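Local coordinates for protein kojibiose phosphorylase (Gut metagenome, PDB 6W0P) that acts as a carbohydrate-active enzyme of glycoside hydrolase family 65, joining an N-terminal beta-sandwich domain to a helical catalytic domain, at residues 115-120 / 317-322; 128-131 / 136-139; 544-549 / 599-604. All coordinates share one frame; numbering follows the deposited sequence. Where two conformers were deposited one is given.

The three contacts sample packing within and between the domains of this enzyme: contact 2 is nested within the chain loop closed by contact 1, and contact 3 follows later. Strand 109-118, used by contact 1, lies beside strand 123-132, used by contact 2, in the large antiparallel sheet of the N-terminal domain; the centres of contacts 1 and 2 are about 27 Å apart. Contact 1 carries that sheet onto helix 308-324, whose contacting part lies in the central catalytic region. Contact 3 lies wholly in that region, its centre about 39 Å from that of contact 1 and about 63 Å from that of contact 2, which lies on the opposite side of the chain's centre.

Contact 1 of 3, residues 115-120 / 317-322; sequences RILDLR and CLFQMI
L119, just beyond the end of strand 109-118, makes the nearest backbone approach to helix 308-324, its CA lying 6.2 Å from the CA of F319. No hydrogen bond joins the two segments, and the contact is carried by one aromatic ring set against two leucines. With CG anti to the backbone N (chi1 176°), F319 sends its ring off the helix toward the strand end. L119 reaches over one face of this ring in a CH-pi contact: its CD2 methyl lies 4.0 Å from the F319 ring centroid and is closest to CG, at 3.6 Å, so it sits nearer the root of the ring than its far end. That far end belongs to L117, whose CD2 comes within 3.9 Å of F319 CE2 while its other methyl, CD1, approaches CZ. The carbonyl oxygen L119 O lies 3.4 Å from F319 CD1, but its hydrogen bond is made with the hydroxyl of Y297.

The turn that presents L119 is itself braced. D118 OD1 accepts from the backbone N of R120, forming an Asx turn, and R120 grips the same carboxylate side-on, NE to OD1 at 2.8 Å and NH2 to OD2 at 2.7 Å. L119 also shares a backbone hydrogen bond with Y14, and F293 of helix 282-300 meets the F319 ring. Such burial of a helix-borne aromatic against the end of a sheet is one of the ways the N-terminal beta-sandwich of this family 65 enzyme meets helix 308-324 of its catalytic region.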
loop_
_atom_site.group_PDB
_atom_site.type_symbol
_atom_site.label_atom_id
_atom_site.label_comp_id
_atom_site.label_asym_id
_atom_site.label_seq_id
_atom_site.Cartn_x
_atom_site.Cartn_y
_atom_site.Cartn_z
ATOM N N ARG A 115 -33.541 -29.682 5.068
ATOM C CA ARG A 115 -32.730 -28.931 6.063
ATOM C C ARG A 115 -33.649 -27.928 6.775
ATOM O O ARG A 115 -34.361 -27.185 6.065
ATOM C CB ARG A 115 -31.602 -28.191 5.341
ATOM C CG ARG A 115 -30.397 -27.907 6.214
ATOM C CD ARG A 115 -29.511 -26.795 5.692
ATOM N NE ARG A 115 -28.925 -27.082 4.393
ATOM C CZ ARG A 115 -27.641 -27.325 4.142
ATOM N NH1 ARG A 115 -26.731 -27.345 5.096
ATOM N NH2 ARG A 115 -27.264 -27.543 2.900
ATOM N N ILE A 116 -33.645 -27.899 8.108
ATOM C CA ILE A 116 -34.545 -27.023 8.918
ATOM C C ILE A 116 -33.745 -26.288 9.991
ATOM O O ILE A 116 -33.035 -26.938 10.763
ATOM C CB ILE A 116 -35.681 -27.826 9.563
ATOM C CG1 ILE A 116 -36.460 -28.615 8.513
ATOM C CG2 ILE A 116 -36.586 -26.902 10.364
ATOM C CD1 ILE A 116 -37.436 -29.620 9.085
ATOM N N LEU A 117 -33.887 -24.966 10.058
ATOM C CA LEU A 117 -33.460 -24.183 11.241
ATOM C C LEU A 117 -34.754 -23.702 11.898
ATOM O O LEU A 117 -35.553 -23.030 11.221
ATOM C CB LEU A 117 -32.535 -23.050 10.797
ATOM C CG LEU A 117 -32.187 -22.017 11.877
ATOM C CD1 LEU A 117 -31.369 -22.645 12.984
ATOM C CD2 LEU A 117 -31.434 -20.838 11.296
ATOM N N ASP A 118 -35.005 -24.089 13.141
ATOM C CA ASP A 118 -36.216 -23.627 13.867
ATOM C C ASP A 118 -35.862 -22.352 14.642
ATOM O O ASP A 118 -35.111 -22.421 15.609
ATOM C CB ASP A 118 -36.773 -24.725 14.768
ATOM C CG ASP A 118 -38.205 -24.452 15.166
ATOM O OD1 ASP A 118 -38.497 -23.270 15.447
ATOM O OD2 ASP A 118 -39.018 -25.429 15.157
ATOM N N LEU A 119 -36.414 -21.218 14.240
ATOM C CA LEU A 119 -36.049 -19.909 14.839
ATOM C C LEU A 119 -36.576 -19.795 16.282
ATOM O O LEU A 119 -36.147 -18.854 16.960
ATOM C CB LEU A 119 -36.578 -18.786 13.961
ATOM C CG LEU A 119 -36.108 -18.766 12.508
ATOM C CD1 LEU A 119 -36.805 -17.640 11.784
ATOM C CD2 LEU A 119 -34.586 -18.617 12.390
ATOM N N ARG A 120 -37.377 -20.747 16.782
ATOM C CA ARG A 120 -37.925 -20.674 18.167
ATOM C C ARG A 120 -37.074 -21.480 19.153
ATOM O O ARG A 120 -37.302 -21.322 20.363
ATOM C CB ARG A 120 -39.376 -21.150 18.195
ATOM C CG ARG A 120 -40.249 -20.474 17.152
ATOM C CD ARG A 120 -41.485 -21.285 16.844
ATOM N NE ARG A 120 -41.105 -22.518 16.175
ATOM C CZ ARG A 120 -41.989 -23.365 15.644
ATOM N NH1 ARG A 120 -43.284 -23.096 15.717
ATOM N NH2 ARG A 120 -41.579 -24.466 15.035
ATOM N N CYS A 317 -33.379 -12.395 11.049
ATOM C CA CYS A 317 -32.430 -11.321 11.474
ATOM C C CYS A 317 -32.389 -11.224 13.009
ATOM O O CYS A 317 -31.288 -11.233 13.575
ATOM C CB CYS A 317 -32.797 -9.962 10.878
ATOM S SG CYS A 317 -32.553 -9.872 9.084
ATOM N N LEU A 318 -33.538 -11.171 13.677
ATOM C CA LEU A 318 -33.582 -11.142 15.160
ATOM C C LEU A 318 -32.887 -12.409 15.714
ATOM O O LEU A 318 -32.114 -12.294 16.693
ATOM C CB LEU A 318 -35.021 -11.004 15.662
ATOM C CG LEU A 318 -35.741 -9.734 15.204
ATOM C CD1 LEU A 318 -37.057 -9.553 15.938
ATOM C CD2 LEU A 318 -34.871 -8.498 15.383
ATOM N N PHE A 319 -33.135 -13.561 15.099
ATOM C CA PHE A 319 -32.549 -14.851 15.538
ATOM C C PHE A 319 -31.024 -14.746 15.549
ATOM O O PHE A 319 -30.407 -15.118 16.569
ATOM C CB PHE A 319 -33.071 -15.999 14.676
ATOM C CG PHE A 319 -32.439 -17.324 15.014
ATOM C CD1 PHE A 319 -32.930 -18.084 16.058
ATOM C CD2 PHE A 319 -31.336 -17.773 14.319
ATOM C CE1 PHE A 319 -32.334 -19.287 16.389
ATOM C CE2 PHE A 319 -30.755 -18.989 14.636
ATOM C CZ PHE A 319 -31.246 -19.737 15.674
ATOM N N GLN A 320 -30.429 -14.264 14.456
ATOM C CA GLN A 320 -28.951 -14.122 14.312
ATOM C C GLN A 320 -28.383 -13.059 15.271
ATOM O O GLN A 320 -27.206 -13.193 15.695
ATOM C CB GLN A 320 -28.583 -13.804 12.860
ATOM C CG GLN A 320 -28.824 -14.967 11.903
ATOM C CD GLN A 320 -28.029 -16.205 12.269
ATOM O OE1 GLN A 320 -27.108 -16.180 13.096
ATOM N NE2 GLN A 320 -28.389 -17.316 11.650
ATOM N N MET A 321 -29.140 -12.006 15.565
ATOM C CA MET A 321 -28.693 -10.950 16.508
ATOM C C MET A 321 -28.586 -11.581 17.897
ATOM O O MET A 321 -27.627 -11.288 18.580
ATOM C CB MET A 321 -29.644 -9.745 16.574
ATOM C CG MET A 321 -29.666 -8.877 15.312
ATOM S SD MET A 321 -28.091 -8.069 15.003
ATOM C CE MET A 321 -28.233 -6.702 16.154
ATOM N N ILE A 322 -29.547 -12.407 18.276
ATOM C CA ILE A 322 -29.616 -13.058 19.615
ATOM C C ILE A 322 -28.483 -14.102 19.684
ATOM O O ILE A 322 -27.874 -14.276 20.771
ATOM C CB ILE A 322 -31.035 -13.645 19.871
ATOM C CG1 ILE A 322 -32.105 -12.538 19.910
ATOM C CG2 ILE A 322 -31.026 -14.434 21.161
ATOM C CD1 ILE A 322 -33.600 -12.960 19.725
#

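Contact 2 of 3, residues 128-131 / 136-139; sequences FTWL and KIKI
F128 faces I139, and W130 faces I137, as the hydrogen-bonded pairs of an antiparallel beta hairpin made by strands 123-132 and 135-145. Each pair closes a ring of two backbone bonds, which together satisfy every N-H and C=O of these four residues. F128 N gives to I139 O at 3.1 Å, and F128 O receives I139 N at 2.8 Å. In the second pair, W130 N to I137 O is 2.8 Å and I137 N to W130 O is 2.9 Å. Three of the carbonyls also take weaker CA-H...O contacts, F128 O from K138, I137 O from T129 and W130 O from K136.

The non-hydrogen-bonded pairs, T129 with K138 and L131 with K136, turn their backbone bonds outward. T129 and L131 pair with E111 and K109 of strand 109-118, while K136 and K138 pair with D162 and E160 on the other flank, so the hairpin is continued as sheet on both sides. K136 N also gives to the carboxylate atom D162 OD1. The indole N-H of W130 has its own acceptor, E101 OE1.

The two sheet faces differ in character. On one, the methyl L131 CD2 lies 3.8 Å from K136 CG, packing against the aliphatic stem of the exposed K136. On the other, F128 has CG between its backbone N and carbonyl carbon (chi1 52°), which turns the ring toward the neighbouring strand, so that one face meets I139, where I139 CB stands 3.6 Å above the plane of the F128 ring, offset toward its rim.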
loop_
_atom_site.group_PDB
_atom_site.type_symbol
_atom_site.label_atom_id
_atom_site.label_comp_id
_atom_site.label_asym_id
_atom_site.label_seq_id
_atom_site.Cartn_x
_atom_site.Cartn_y
_atom_site.Cartn_z
ATOM N N PHE A 128 -32.430 -37.049 5.411
ATOM C CA PHE A 128 -32.291 -37.558 4.024
ATOM C C PHE A 128 -32.346 -39.084 4.054
ATOM O O PHE A 128 -32.119 -39.698 5.124
ATOM C CB PHE A 128 -31.015 -37.005 3.384
ATOM C CG PHE A 128 -29.787 -37.223 4.227
ATOM C CD1 PHE A 128 -29.057 -38.386 4.116
ATOM C CD2 PHE A 128 -29.386 -36.281 5.155
ATOM C CE1 PHE A 128 -27.950 -38.603 4.918
ATOM C CE2 PHE A 128 -28.279 -36.498 5.956
ATOM C CZ PHE A 128 -27.570 -37.666 5.848
ATOM N N THR A 129 -32.689 -39.691 2.921
ATOM C CA THR A 129 -32.689 -41.167 2.785
ATOM C C THR A 129 -31.507 -41.582 1.902
ATOM O O THR A 129 -31.438 -41.164 0.736
ATOM C CB THR A 129 -34.053 -41.695 2.338
ATOM O OG1 THR A 129 -35.014 -41.241 3.301
ATOM C CG2 THR A 129 -34.068 -43.205 2.244
ATOM N N TRP A 130 -30.606 -42.364 2.485
ATOM C CA TRP A 130 -29.401 -42.943 1.842
ATOM C C TRP A 130 -29.808 -44.229 1.125
ATOM O O TRP A 130 -30.256 -45.172 1.821
ATOM C CB TRP A 130 -28.351 -43.211 2.918
ATOM C CG TRP A 130 -27.008 -43.619 2.417
ATOM C CD1 TRP A 130 -26.504 -43.504 1.152
ATOM C CD2 TRP A 130 -25.964 -44.173 3.220
ATOM N NE1 TRP A 130 -25.216 -43.962 1.115
ATOM C CE2 TRP A 130 -24.856 -44.376 2.371
ATOM C CE3 TRP A 130 -25.862 -44.511 4.571
ATOM C CZ2 TRP A 130 -23.657 -44.909 2.836
ATOM C CZ3 TRP A 130 -24.679 -45.053 5.028
ATOM C CH2 TRP A 130 -23.592 -45.246 4.171
ATOM N N LEU A 131 -29.698 -44.242 -0.206
ATOM C CA LEU A 131 -29.902 -45.444 -1.048
ATOM C C LEU A 131 -28.529 -46.098 -1.232
ATOM O O LEU A 131 -27.763 -45.670 -2.084
ATOM C CB LEU A 131 -30.563 -45.039 -2.368
ATOM C CG LEU A 131 -31.690 -44.007 -2.257
ATOM C CD1 LEU A 131 -32.354 -43.795 -3.613
ATOM C CD2 LEU A 131 -32.731 -44.409 -1.221
ATOM N N LYS A 136 -32.534 -48.761 2.066
ATOM C CA LYS A 136 -32.905 -47.335 2.217
ATOM C C LYS A 136 -32.813 -46.991 3.712
ATOM O O LYS A 136 -33.618 -47.560 4.509
ATOM C CB LYS A 136 -34.303 -47.089 1.645
ATOM C CG LYS A 136 -34.431 -47.451 0.181
ATOM C CD LYS A 136 -35.670 -46.908 -0.459
ATOM C CE LYS A 136 -35.940 -47.596 -1.784
ATOM N NZ LYS A 136 -36.959 -46.875 -2.584
ATOM N N ILE A 137 -31.835 -46.153 4.083
ATOM C CA ILE A 137 -31.620 -45.703 5.486
ATOM C C ILE A 137 -31.981 -44.212 5.606
ATOM O O ILE A 137 -31.292 -43.346 5.017
ATOM C CB ILE A 137 -30.191 -46.016 5.937
ATOM C CG1 ILE A 137 -29.715 -47.376 5.402
ATOM C CG2 ILE A 137 -30.094 -45.931 7.454
ATOM C CD1 ILE A 137 -28.361 -47.797 5.907
ATOM N N LYS A 138 -33.062 -43.933 6.328
ATOM C CA LYS A 138 -33.474 -42.556 6.701
ATOM C C LYS A 138 -32.583 -42.079 7.860
ATOM O O LYS A 138 -32.573 -42.718 8.932
ATOM C CB LYS A 138 -34.966 -42.534 7.021
ATOM C CG LYS A 138 -35.603 -41.162 6.871
ATOM C CD LYS A 138 -36.855 -41.011 7.697
ATOM C CE LYS A 138 -37.306 -39.573 7.835
ATOM N NZ LYS A 138 -38.383 -39.490 8.845
ATOM N N ILE A 139 -31.789 -41.040 7.602
ATOM C CA ILE A 139 -30.847 -40.419 8.578
ATOM C C ILE A 139 -31.476 -39.109 9.034
ATOM O O ILE A 139 -31.782 -38.284 8.153
ATOM C CB ILE A 139 -29.475 -40.100 7.942
ATOM C CG1 ILE A 139 -28.874 -41.279 7.172
ATOM C CG2 ILE A 139 -28.521 -39.543 8.996
ATOM C CD1 ILE A 139 -28.716 -42.503 7.984
#

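Contact 3 of 3, residues 544-549 / 599-604; sequences LLFEQN and EEFSQK
In the helical central catalytic domain, the irregular segment 544-549 meets the lead-in and first turn of helix 603-613 through two hydrophobic touches, F546 with F601 and L544 with K604. The phenylalanine side chains come from opposite directions and meet with their ring planes almost perpendicular, at 87°, and their centroids 5.8 Å apart. F601 CE1 lies at the rim of the F546 ring, near its plane and 3.7 Å from F546 CZ; CE2 of F546 is equally close. Relative to the F601 ring, however, the approach is oblique.

The second touch is aliphatic. L544 CD1 rests 3.6 Å from K604 CB, at the base of the lysine, whose chain then runs on extended and carries its amine away.

Polar bonds fix both partners. S602 is the N-cap of helix 603-613, its side chain capping a backbone N of the first turn while its own N receives Q605 OE1 as acceptor, consistent with a capping box. From the same helix, the amide of N609 grips segment 544-549 twice, giving to L544 O and accepting from F546 N, and the hydroxyl of Y613 bonds F546 O. The aromatic pair lies among helices: M594 of helix 590-596 touches both phenylalanines, V590 packs on F546, F491 of helix 487-504 meets F601, and the Y539 ring adjoins F546.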
loop_
_atom_site.group_PDB
_atom_site.type_symbol
_atom_site.label_atom_id
_atom_site.label_comp_id
_atom_site.label_asym_id
_atom_site.label_seq_id
_atom_site.Cartn_x
_atom_site.Cartn_y
_atom_site.Cartn_z
ATOM N N LEU A 544 -27.974 25.557 4.766
ATOM C CA LEU A 544 -28.159 24.544 5.839
ATOM C C LEU A 544 -27.295 23.293 5.548
ATOM O O LEU A 544 -27.549 22.263 6.197
ATOM C CB LEU A 544 -29.646 24.160 5.963
ATOM C CG LEU A 544 -30.668 25.292 6.118
ATOM C CD1 LEU A 544 -32.072 24.725 6.222
ATOM C CD2 LEU A 544 -30.375 26.174 7.334
ATOM N N LEU A 545 -26.313 23.368 4.634
ATOM C CA LEU A 545 -25.467 22.191 4.248
ATOM C C LEU A 545 -24.227 22.110 5.141
ATOM O O LEU A 545 -23.655 23.159 5.470
ATOM C CB LEU A 545 -25.052 22.287 2.780
ATOM C CG LEU A 545 -26.179 22.155 1.754
ATOM C CD1 LEU A 545 -25.681 22.460 0.351
ATOM C CD2 LEU A 545 -26.795 20.766 1.786
ATOM N N PHE A 546 -23.838 20.902 5.544
ATOM C CA PHE A 546 -22.443 20.580 5.944
ATOM C C PHE A 546 -21.667 20.212 4.684
ATOM O O PHE A 546 -22.246 19.532 3.779
ATOM C CB PHE A 546 -22.386 19.446 6.958
ATOM C CG PHE A 546 -23.015 19.786 8.282
ATOM C CD1 PHE A 546 -22.282 20.406 9.287
ATOM C CD2 PHE A 546 -24.348 19.499 8.516
ATOM C CE1 PHE A 546 -22.887 20.726 10.498
ATOM C CE2 PHE A 546 -24.933 19.800 9.733
ATOM C CZ PHE A 546 -24.204 20.408 10.723
ATOM N N GLU A 547 -20.424 20.678 4.584
ATOM C CA GLU A 547 -19.524 20.244 3.483
ATOM C C GLU A 547 -18.759 19.043 4.027
ATOM O O GLU A 547 -18.245 19.169 5.113
ATOM C CB GLU A 547 -18.599 21.368 2.999
ATOM C CG GLU A 547 -17.824 20.974 1.738
ATOM C CD GLU A 547 -16.915 22.038 1.137
ATOM O OE1 GLU A 547 -16.551 22.990 1.859
ATOM O OE2 GLU A 547 -16.534 21.883 -0.027
ATOM N N GLN A 548 -18.738 17.922 3.303
ATOM C CA GLN A 548 -18.238 16.625 3.815
ATOM C C GLN A 548 -16.777 16.771 4.227
ATOM O O GLN A 548 -16.387 16.176 5.249
ATOM C CB GLN A 548 -18.373 15.516 2.770
ATOM C CG GLN A 548 -18.095 14.159 3.360
ATOM C CD GLN A 548 -18.317 13.071 2.350
ATOM O OE1 GLN A 548 -19.444 12.845 1.907
ATOM N NE2 GLN A 548 -17.241 12.382 2.007
ATOM N N ASN A 549 -15.998 17.490 3.423
ATOM C CA ASN A 549 -14.590 17.828 3.755
ATOM C C ASN A 549 -14.208 19.102 2.990
ATOM O O ASN A 549 -14.973 19.505 2.076
ATOM C CB ASN A 549 -13.647 16.645 3.505
ATOM C CG ASN A 549 -13.596 16.211 2.056
ATOM O OD1 ASN A 549 -14.052 15.111 1.728
ATOM N ND2 ASN A 549 -13.009 17.043 1.200
ATOM N N GLU A 599 -32.045 14.135 16.538
ATOM C CA GLU A 599 -32.880 14.978 17.445
ATOM C C GLU A 599 -32.475 16.460 17.364
ATOM O O GLU A 599 -33.320 17.290 17.672
ATOM C CB GLU A 599 -32.877 14.455 18.889
ATOM C CG GLU A 599 -31.618 14.748 19.710
ATOM C CD GLU A 599 -30.544 13.676 19.637
ATOM O OE1 GLU A 599 -30.654 12.766 18.745
ATOM O OE2 GLU A 599 -29.583 13.748 20.446
ATOM N N GLU A 600 -31.255 16.810 16.949
ATOM C CA GLU A 600 -30.743 18.210 16.946
ATOM C C GLU A 600 -30.954 18.889 15.589
ATOM O O GLU A 600 -30.686 20.109 15.494
ATOM C CB GLU A 600 -29.252 18.227 17.270
ATOM C CG GLU A 600 -28.975 17.989 18.737
ATOM C CD GLU A 600 -27.592 17.457 19.035
ATOM O OE1 GLU A 600 -26.673 17.684 18.205
ATOM O OE2 GLU A 600 -27.447 16.814 20.094
ATOM N N PHE A 601 -31.391 18.153 14.566
ATOM C CA PHE A 601 -31.455 18.739 13.209
ATOM C C PHE A 601 -32.911 18.896 12.795
ATOM O O PHE A 601 -33.689 17.969 12.987
ATOM C CB PHE A 601 -30.621 17.930 12.225
ATOM C CG PHE A 601 -29.148 17.972 12.545
ATOM C CD1 PHE A 601 -28.425 19.151 12.412
ATOM C CD2 PHE A 601 -28.495 16.843 13.004
ATOM C CE1 PHE A 601 -27.073 19.198 12.722
ATOM C CE2 PHE A 601 -27.146 16.889 13.321
ATOM C CZ PHE A 601 -26.442 18.064 13.172
ATOM N N SER A 602 -33.242 20.056 12.233
ATOM C CA SER A 602 -34.614 20.398 11.794
ATOM C C SER A 602 -34.935 19.588 10.541
ATOM O O SER A 602 -33.974 19.030 9.921
ATOM C CB SER A 602 -34.728 21.873 11.552
ATOM O OG SER A 602 -33.934 22.283 10.452
ATOM N N GLN A 603 -36.213 19.531 10.176
ATOM C CA GLN A 603 -36.700 18.974 8.894
ATOM C C GLN A 603 -35.887 19.559 7.741
ATOM O O GLN A 603 -35.561 18.807 6.797
ATOM C CB GLN A 603 -38.174 19.309 8.660
ATOM C CG GLN A 603 -39.097 18.594 9.628
ATOM C CD GLN A 603 -38.999 17.100 9.461
ATOM O OE1 GLN A 603 -39.301 16.563 8.395
ATOM N NE2 GLN A 603 -38.561 16.421 10.512
ATOM N N LYS A 604 -35.649 20.866 7.774
ATOM C CA LYS A 604 -35.037 21.607 6.641
ATOM C C LYS A 604 -33.545 21.256 6.541
ATOM O O LYS A 604 -33.046 21.175 5.424
ATOM C CB LYS A 604 -35.250 23.114 6.811
ATOM C CG LYS A 604 -36.641 23.599 6.431
ATOM C CD LYS A 604 -36.830 25.097 6.600
ATOM C CE LYS A 604 -38.123 25.589 5.976
ATOM N NZ LYS A 604 -38.355 27.018 6.278
#